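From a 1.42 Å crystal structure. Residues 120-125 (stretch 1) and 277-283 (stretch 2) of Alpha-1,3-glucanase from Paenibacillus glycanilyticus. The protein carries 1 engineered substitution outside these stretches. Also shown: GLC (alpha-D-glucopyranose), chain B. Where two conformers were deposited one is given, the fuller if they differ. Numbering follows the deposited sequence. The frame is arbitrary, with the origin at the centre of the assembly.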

# COMPACT_ATOMS: atom_id res chain seq x y z
N LEU A 120 -0.12 4.67 -15.68
CA LEU A 120 -0.27 5.34 -14.39
C LEU A 120 0.99 5.19 -13.56
O LEU A 120 1.45 4.08 -13.31
CB LEU A 120 -1.44 4.72 -13.62
CG LEU A 120 -2.86 5.19 -13.86
CD1 LEU A 120 -3.78 4.38 -12.96
CD2 LEU A 120 -2.99 6.68 -13.59
N GLY A 121 1.53 6.33 -13.12
CA GLY A 121 2.71 6.39 -12.29
C GLY A 121 4.00 6.63 -13.04
O GLY A 121 4.99 7.05 -12.43
N TYR A 122 4.02 6.39 -14.36
CA TYR A 122 5.26 6.45 -15.13
C TYR A 122 5.58 7.84 -15.67
O TYR A 122 6.77 8.13 -15.90
CB TYR A 122 5.18 5.51 -16.34
CG TYR A 122 5.38 4.04 -16.02
CD1 TYR A 122 6.65 3.49 -15.89
CD2 TYR A 122 4.28 3.20 -15.86
CE1 TYR A 122 6.82 2.14 -15.61
CE2 TYR A 122 4.44 1.86 -15.58
CZ TYR A 122 5.71 1.33 -15.46
OH TYR A 122 5.84 -0.01 -15.19
N ASP A 123 4.59 8.69 -15.89
CA ASP A 123 4.77 9.91 -16.68
C ASP A 123 4.43 11.13 -15.84
O ASP A 123 3.26 11.38 -15.54
CB ASP A 123 3.94 9.83 -17.97
CG ASP A 123 4.28 8.59 -18.79
OD1 ASP A 123 5.48 8.21 -18.83
OD2 ASP A 123 3.37 7.97 -19.39
N ASN A 124 5.45 11.92 -15.49
CA ASN A 124 5.27 13.05 -14.60
C ASN A 124 4.93 14.35 -15.31
O ASN A 124 4.60 15.34 -14.64
CB ASN A 124 6.50 13.24 -13.70
CG ASN A 124 7.74 13.67 -14.47
OD1 ASN A 124 7.75 14.71 -15.14
ND2 ASN A 124 8.81 12.89 -14.35
N ALA A 125 4.98 14.39 -16.64
CA ALA A 125 4.80 15.71 -17.25
C ALA A 125 3.39 15.88 -17.82
O ALA A 125 2.87 14.96 -18.45
CB ALA A 125 5.80 15.90 -18.38
N TYR A 277 12.17 10.18 -6.04
CA TYR A 277 11.44 9.74 -7.22
C TYR A 277 10.19 10.58 -7.38
O TYR A 277 9.49 10.88 -6.41
CB TYR A 277 11.09 8.25 -7.15
CG TYR A 277 12.27 7.39 -7.55
CD1 TYR A 277 13.25 7.05 -6.62
CD2 TYR A 277 12.43 6.96 -8.87
CE1 TYR A 277 14.35 6.29 -6.98
CE2 TYR A 277 13.54 6.20 -9.24
CZ TYR A 277 14.49 5.87 -8.29
OH TYR A 277 15.61 5.12 -8.62
N ILE A 278 9.94 11.00 -8.62
CA ILE A 278 8.71 11.69 -9.00
C ILE A 278 7.90 10.91 -10.01
O ILE A 278 6.84 11.37 -10.43
CB ILE A 278 8.99 13.12 -9.49
CG1 ILE A 278 9.94 13.10 -10.70
CG2 ILE A 278 9.57 13.96 -8.35
CD1 ILE A 278 10.11 14.46 -11.37
N ASN A 279 8.39 9.74 -10.41
CA ASN A 279 7.64 8.82 -11.25
C ASN A 279 8.26 7.44 -11.10
O ASN A 279 9.34 7.29 -10.52
CB ASN A 279 7.62 9.27 -12.73
CG ASN A 279 9.01 9.42 -13.31
OD1 ASN A 279 9.61 10.49 -13.24
ND2 ASN A 279 9.53 8.33 -13.88
N ARG A 280 7.56 6.45 -11.63
CA ARG A 280 8.02 5.08 -11.58
C ARG A 280 9.12 4.86 -12.61
O ARG A 280 9.05 5.37 -13.74
CB ARG A 280 6.85 4.15 -11.89
CG ARG A 280 7.17 2.67 -11.85
CD ARG A 280 5.89 1.87 -12.02
NE ARG A 280 6.16 0.44 -12.07
CZ ARG A 280 5.24 -0.50 -11.89
NH1 ARG A 280 3.99 -0.17 -11.63
NH2 ARG A 280 5.58 -1.79 -11.94
N VAL A 281 10.14 4.10 -12.21
CA VAL A 281 11.18 3.59 -13.10
C VAL A 281 11.37 2.12 -12.76
O VAL A 281 11.48 1.77 -11.58
CB VAL A 281 12.50 4.36 -12.92
CG1 VAL A 281 13.55 3.90 -13.94
CG2 VAL A 281 12.27 5.87 -13.03
N ASP A 282 11.39 1.27 -13.78
CA ASP A 282 11.47 -0.17 -13.55
C ASP A 282 12.91 -0.63 -13.66
O ASP A 282 13.52 -0.56 -14.75
CB ASP A 282 10.57 -0.94 -14.52
CG ASP A 282 9.09 -0.66 -14.30
OD1 ASP A 282 8.71 -0.31 -13.17
OD2 ASP A 282 8.32 -0.81 -15.26
N GLY A 283 13.45 -1.12 -12.55
CA GLY A 283 14.83 -1.52 -12.45
C GLY A 283 15.42 -0.95 -11.17
O GLY A 283 15.45 -1.61 -10.13
C1 GLC B . 8.16 -4.31 -12.91
C2 GLC B . 9.49 -5.00 -13.13
C3 GLC B . 10.14 -5.26 -11.79
C4 GLC B . 10.23 -3.98 -10.98
C5 GLC B . 8.86 -3.40 -10.80
C6 GLC B . 8.86 -2.03 -10.13
O1 GLC B . 7.33 -5.26 -12.33
O2 GLC B . 9.25 -6.19 -13.88
O3 GLC B . 11.49 -5.63 -12.04
O4 GLC B . 10.78 -4.21 -9.71
O5 GLC B . 8.28 -3.21 -12.05
O6 GLC B . 9.68 -1.08 -10.75
O HOH W 1 2.63 2.36 -11.45

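Two loop segments, distant in sequence and without regular helix or strand, meet here and bury 383 Å² between them, counting both sides. By CA position, the segments are nearest at Tyr 122 and Arg 280, whose CA atoms lie 4.7 Å apart. Three hydrogen bonds cross the contact, one drawing on the main chain of both segments and two on side chains alone.

The main-chain bond runs from Arg 280 N to Gly 121 O, at 2.8 Å and with an N-H...O angle of 165°, so that donor and acceptor are nearly in line. Gly 121 adopts phi/psi of 96/-18°, where a CB would be jammed against the carbonyl oxygen of Leu 120; the backbone shape by itself calls for glycine.

The side chain of Tyr 122 starts out pointing away from the other segment, yet its ring returns to it. Its hydroxyl donates to Asp 282 OD2, with OH and OD2 2.6 Å apart, a short bond to a carboxylate oxygen lying near the plane of the ring. The ring face is used as well: Arg 280 CD sits 3.8 Å from the centroid of the Tyr 122 ring, 25° off its normal, in a CH-pi contact. Arg 280 reaches this position with an extended side chain, chi1 to chi3 all t. Although Tyr 122 OH approaches Arg 280 NE to 3.2 Å, the angle is poor and no hydrogen bond forms; the hydroxyl lies over a face of the guanidinium, whereas the N-H bonds of that group point outward in its plane.

The NE proton is instead spent within the second segment, on Asp 282 OD1, at an NE to OD1 distance of 2.9 Å and an angle of 162°, as part of a salt bridge. The Asp 282 carboxylate thus serves both residues, OD2 accepting from Tyr 122 and OD1 from Arg 280. OD1 also accepts from the glucose, whose O6 lies 2.7 Å from Asp 282 OD1. The remaining guanidinium nitrogens are occupied too. Arg 280 NH2 donates to the sugar ring oxygen, 3.1 Å from NH2 to GLC O5, with an angle of 158°, and Arg 280 NH1 donates to water 1, 2.9 Å from NH1 to the water oxygen. The oxygen of water 1 also lies 2.8 Å from Leu 120 O, to which it can donate, and so can link the two segments, although it has more acceptors in reach than protons to give; NH1 is also bonded elsewhere in the structure.

A second polar pair forms where Asn 124 and Asn 279 point their CA-to-CB bonds toward each other's segments. Asn 124 ND2 donates to Asn 279 OD1 at 2.8 Å, with an angle of 147°, and the same ND2 packs 3.6 Å from Ile 278 CD1. The amide nitrogen of Asn 279 turns to its own segment, ND2 donating to Arg 280 O at 3.0 Å and 146°. Tyr 122 O lies 3.4 Å from Asn 279 ND2, but the poor angle rules out a hydrogen bond.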